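Local coordinates for putative endonuclease/exonuclease/phosphatase family protein (Bacteroides thetaiotaomicron, PDB 3MPR) that probably acts as a metal-dependent nuclease of the endonuclease/exonuclease/phosphatase family, perhaps with endonuclease and 3'-5' RNA exonuclease activity, at residues Cys52-Leu57 with Tyr67-Val72; Val34-Val39 with Lys58-Ala63. All blocks are in the same frame, centred on the assembly; numbering follows the deposited sequence.

Contact 1 (Cys52-Leu57 with Tyr67-Val72); sequences CFLHQL and YDYIGV
L57 lies over one face of the Y69 ring. Its CB stands 4.1 Å from the ring centroid and 20° off the ring normal, which qualifies as a CH-pi contact; the offset runs toward the phenol end, since the nearest ring atom to L57 CB is Y69 CZ at 3.8 Å. One methyl extends the cover along the ring, L57 CD1 reaching Y69 CE2 at 3.9 Å, while L57 O lies 3.8 Å from Y69 CE1. At the far end of the tyrosine, L54 CD1 meets Y69 OH at 3.5 Å, the two side chains crossing at about a right angle. The pairing belongs to the DNase I-like fold, in which helix 54-63 packs on a beta-sheet; strand 67-70 is the outermost strand at one side of that sheet within this chain, so Y69 fills the seam between helix and sheet margin. The phenol comes to the helix because Y69 CG sits between backbone N and carbonyl carbon (chi1 64°). With only an alanine methyl in place of Y69, L57 CB and L54 CD1 would probably lose the ring and hydroxyl they pack on, opening a gap between helix and strand. Further out, F87 of the adjoining strand 86-89 touches both L57 and Y69, its ring plane inclined to the tyrosine's. The strand backbone is braced just before Y69, whose N donates to D68 OD1 (2.8 Å, 143° at the hydrogen), and that same oxygen takes a salt bridge from K61, farther along helix 54-63.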
# COMPACT_ATOMS: atom_id res chain seq x y z
N CYS A 52 12.91 -6.38 17.83
CA CYS A 52 11.95 -7.17 18.60
C CYS A 52 12.60 -7.98 19.72
O CYS A 52 13.55 -8.71 19.49
CB CYS A 52 11.20 -8.13 17.69
SG CYS A 52 9.98 -7.32 16.65
N PHE A 53 12.04 -7.89 20.91
CA PHE A 53 12.36 -8.85 21.95
C PHE A 53 11.56 -10.11 21.64
O PHE A 53 10.64 -10.07 20.84
CB PHE A 53 12.02 -8.29 23.33
CG PHE A 53 12.89 -7.15 23.75
CD1 PHE A 53 14.22 -7.35 24.05
CD2 PHE A 53 12.37 -5.87 23.88
CE1 PHE A 53 15.03 -6.31 24.45
CE2 PHE A 53 13.17 -4.82 24.28
CZ PHE A 53 14.51 -5.04 24.56
N LEU A 54 11.91 -11.22 22.27
CA LEU A 54 11.23 -12.47 21.94
C LEU A 54 9.72 -12.37 22.13
O LEU A 54 8.96 -12.93 21.35
CB LEU A 54 11.81 -13.63 22.76
CG LEU A 54 11.15 -15.00 22.56
CD1 LEU A 54 11.25 -15.45 21.11
CD2 LEU A 54 11.76 -16.05 23.49
N HIS A 55 9.27 -11.69 23.18
CA HIS A 55 7.83 -11.62 23.40
C HIS A 55 7.11 -10.93 22.24
O HIS A 55 6.00 -11.32 21.87
CB HIS A 55 7.47 -11.01 24.76
CG HIS A 55 7.65 -9.52 24.85
ND1 HIS A 55 8.84 -8.94 25.24
CD2 HIS A 55 6.77 -8.51 24.68
CE1 HIS A 55 8.69 -7.62 25.27
NE2 HIS A 55 7.44 -7.34 24.93
N GLN A 56 7.75 -9.92 21.66
CA GLN A 56 7.21 -9.23 20.49
C GLN A 56 7.16 -10.14 19.26
O GLN A 56 6.23 -10.05 18.45
CB GLN A 56 8.06 -8.00 20.17
CG GLN A 56 8.03 -6.93 21.24
CD GLN A 56 8.88 -5.76 20.85
OE1 GLN A 56 8.47 -4.91 20.05
NE2 GLN A 56 10.09 -5.70 21.39
N LEU A 57 8.16 -11.00 19.10
CA LEU A 57 8.17 -11.95 17.99
C LEU A 57 7.00 -12.91 18.12
O LEU A 57 6.35 -13.25 17.12
CB LEU A 57 9.50 -12.71 17.94
CG LEU A 57 10.74 -11.86 17.64
CD1 LEU A 57 11.99 -12.72 17.74
CD2 LEU A 57 10.63 -11.22 16.24
N TYR A 67 2.79 -17.40 8.89
CA TYR A 67 4.18 -16.95 8.93
C TYR A 67 4.97 -17.67 10.02
O TYR A 67 4.42 -18.00 11.07
CB TYR A 67 4.25 -15.44 9.21
CG TYR A 67 3.88 -14.57 8.02
CD1 TYR A 67 4.87 -13.99 7.22
CD2 TYR A 67 2.55 -14.30 7.72
CE1 TYR A 67 4.51 -13.19 6.12
CE2 TYR A 67 2.19 -13.50 6.64
CZ TYR A 67 3.18 -12.95 5.84
OH TYR A 67 2.81 -12.15 4.77
N ASP A 68 6.25 -17.92 9.77
CA ASP A 68 7.15 -18.26 10.87
C ASP A 68 8.28 -17.24 10.89
O ASP A 68 8.35 -16.38 10.01
CB ASP A 68 7.72 -19.66 10.69
CG ASP A 68 7.97 -20.36 12.03
OD1 ASP A 68 8.24 -19.68 13.06
OD2 ASP A 68 7.90 -21.61 12.04
N TYR A 69 9.16 -17.33 11.88
CA TYR A 69 10.34 -16.47 11.88
C TYR A 69 11.59 -17.26 12.25
O TYR A 69 11.51 -18.33 12.84
CB TYR A 69 10.16 -15.28 12.83
CG TYR A 69 10.01 -15.67 14.30
CD1 TYR A 69 8.75 -15.82 14.87
CD2 TYR A 69 11.12 -15.91 15.09
CE1 TYR A 69 8.61 -16.19 16.21
CE2 TYR A 69 10.99 -16.27 16.43
CZ TYR A 69 9.74 -16.41 16.97
OH TYR A 69 9.60 -16.77 18.29
N ILE A 70 12.75 -16.71 11.88
CA ILE A 70 14.03 -17.26 12.29
C ILE A 70 14.86 -16.11 12.83
O ILE A 70 14.59 -14.95 12.51
CB ILE A 70 14.77 -17.91 11.13
CG1 ILE A 70 14.90 -16.93 9.96
CG2 ILE A 70 14.03 -19.18 10.66
CD1 ILE A 70 15.68 -17.50 8.79
N GLY A 71 15.86 -16.42 13.64
CA GLY A 71 16.77 -15.41 14.14
C GLY A 71 16.82 -15.42 15.66
O GLY A 71 15.78 -15.49 16.31
N VAL A 72 18.03 -15.36 16.22
CA VAL A 72 18.19 -15.46 17.67
C VAL A 72 18.45 -14.11 18.34
O VAL A 72 18.74 -13.12 17.67
CB VAL A 72 19.33 -16.43 18.05
CG1 VAL A 72 19.12 -17.78 17.39
CG2 VAL A 72 20.68 -15.83 17.67

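Contact 2 (Val34-Val39 with Lys58-Ala63); sequences VIAQMV and KDMKEA
A36 and A63 meet methyl to methyl, A36 CB standing 3.5 Å from A63 CB, the closest side-chain approach between segments 34-39 and 58-63. Their parent helices, 28-41 and 54-63, belong to the DNase I-like fold and are joined through strand 46-50 of its sheet. Over the two short segments the axes come within 9.7 Å and cross at -49°. Small residues suit the meeting point: the CA atoms of A36 and A63 lie 6.1 Å from each other, and neither side chain extends beyond its methyl. The main bump comes from M60, a selenomethionine. Its chain is bent at both chi2 (-66°) and chi3, which folds the terminal methyl across to the other helix and into the hollow between I35 and A36. One wall of that hollow is the branch methyl of I35, with I35 CG2 3.8 Å from M60 CE; the floor is the backbone of A36, whose CA lies 4.1 Å from M60 CE. The I35 and M60 side chains cross at about a right angle. W28, at the start of helix 28-41, touches both of them, and its NE1 is hydrogen-bonded to D59 OD2. On another side of helix 28-41, Q37 NE2 is bonded to R207 O of the second subunit. The selenium takes part in the I35 packing as well, M60 SE lying 4.0 Å from I35 CG2.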
# COMPACT_ATOMS: atom_id res chain seq x y z
N VAL A 34 -1.73 -3.32 14.14
CA VAL A 34 -1.70 -2.55 12.89
C VAL A 34 -0.52 -2.97 12.00
O VAL A 34 -0.66 -3.17 10.79
CB VAL A 34 -1.63 -1.03 13.17
CG1 VAL A 34 -1.70 -0.22 11.87
CG2 VAL A 34 -2.78 -0.61 14.10
N ILE A 35 0.66 -3.10 12.61
CA ILE A 35 1.82 -3.65 11.91
C ILE A 35 1.47 -4.97 11.21
O ILE A 35 1.77 -5.15 10.04
CB ILE A 35 3.02 -3.86 12.87
CG1 ILE A 35 3.53 -2.51 13.39
CG2 ILE A 35 4.14 -4.67 12.19
CD1 ILE A 35 4.60 -2.63 14.50
N ALA A 36 0.82 -5.88 11.93
CA ALA A 36 0.46 -7.18 11.35
C ALA A 36 -0.51 -7.02 10.19
O ALA A 36 -0.34 -7.65 9.15
CB ALA A 36 -0.13 -8.13 12.41
N GLN A 37 -1.52 -6.17 10.36
CA GLN A 37 -2.41 -5.86 9.23
C GLN A 37 -1.66 -5.34 8.00
O GLN A 37 -1.99 -5.70 6.87
CB GLN A 37 -3.52 -4.88 9.64
CG GLN A 37 -4.66 -5.55 10.42
CD GLN A 37 -6.03 -5.08 9.96
OE1 GLN A 37 -6.50 -4.02 10.37
NE2 GLN A 37 -6.67 -5.86 9.07
N MSE A 38 -0.65 -4.48 8.19
CA MSE A 38 0.10 -3.98 7.04
C MSE A 38 0.84 -5.09 6.30
O MSE A 38 0.86 -5.13 5.07
CB MSE A 38 1.10 -2.90 7.45
CG MSE A 38 0.46 -1.66 8.03
SE MSE A 38 1.79 -0.26 8.32
CE MSE A 38 2.30 0.02 6.47
N VAL A 39 1.48 -5.97 7.07
CA VAL A 39 2.18 -7.13 6.51
C VAL A 39 1.23 -7.97 5.65
O VAL A 39 1.58 -8.42 4.55
CB VAL A 39 2.74 -8.03 7.64
CG1 VAL A 39 3.29 -9.33 7.08
CG2 VAL A 39 3.82 -7.28 8.43
N LYS A 58 6.73 -13.36 19.34
CA LYS A 58 5.63 -14.30 19.57
C LYS A 58 4.27 -13.65 19.28
O LYS A 58 3.38 -14.28 18.72
CB LYS A 58 5.68 -14.85 21.00
CG LYS A 58 6.77 -15.90 21.16
CD LYS A 58 6.94 -16.33 22.60
CE LYS A 58 8.04 -17.38 22.73
NZ LYS A 58 8.26 -17.68 24.18
N ASP A 59 4.13 -12.39 19.67
CA ASP A 59 2.93 -11.62 19.36
C ASP A 59 2.74 -11.51 17.86
O ASP A 59 1.62 -11.66 17.34
CB ASP A 59 3.05 -10.19 19.91
CG ASP A 59 3.13 -10.15 21.41
OD1 ASP A 59 2.75 -11.15 22.06
OD2 ASP A 59 3.56 -9.10 21.94
N MSE A 60 3.82 -11.23 17.14
CA MSE A 60 3.71 -11.04 15.70
C MSE A 60 3.33 -12.33 15.02
O MSE A 60 2.45 -12.35 14.16
CB MSE A 60 5.01 -10.46 15.11
CG MSE A 60 5.25 -9.00 15.47
SE MSE A 60 3.89 -7.81 14.66
CE MSE A 60 4.07 -8.42 12.83
N LYS A 61 3.97 -13.43 15.39
CA LYS A 61 3.61 -14.72 14.80
C LYS A 61 2.14 -15.05 15.10
O LYS A 61 1.41 -15.51 14.23
CB LYS A 61 4.55 -15.83 15.29
CG LYS A 61 4.24 -17.19 14.70
CD LYS A 61 5.34 -18.20 15.05
CE LYS A 61 5.01 -19.57 14.48
NZ LYS A 61 6.02 -20.57 14.93
N GLU A 62 1.69 -14.80 16.33
CA GLU A 62 0.29 -15.06 16.64
C GLU A 62 -0.61 -14.22 15.73
O GLU A 62 -1.65 -14.68 15.27
CB GLU A 62 -0.01 -14.77 18.11
CG GLU A 62 -1.50 -14.86 18.47
CD GLU A 62 -1.75 -14.54 19.93
OE1 GLU A 62 -1.44 -13.41 20.36
OE2 GLU A 62 -2.25 -15.42 20.66
N ALA A 63 -0.19 -12.98 15.46
CA ALA A 63 -0.99 -12.08 14.62
C ALA A 63 -0.84 -12.39 13.14
O ALA A 63 -1.55 -11.80 12.32
CB ALA A 63 -0.60 -10.63 14.88

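In the fold
The centres of contacts 1 and 2 lie 11 Å apart, on the same side of the chain's centre, and share helix 54-63: its first turn serves contact 1 and the remainder contact 2. Along the chain the segments alternate, 34-39, 52-57, 58-63 and 67-72, so the helix is packed against helix 28-41 before it and strand 67-70 after it. Direct packing joins the two, Y67 OH meeting V39 CG1 at 3.7 Å and Y69 CE1 meeting K61 CD at 4.0 Å. E51 binds magnesium in a structure of this protein, though no metal is bound to this chain here; the side chains of L57 and I35 lie about 9 Å and about 10 Å from that of E51.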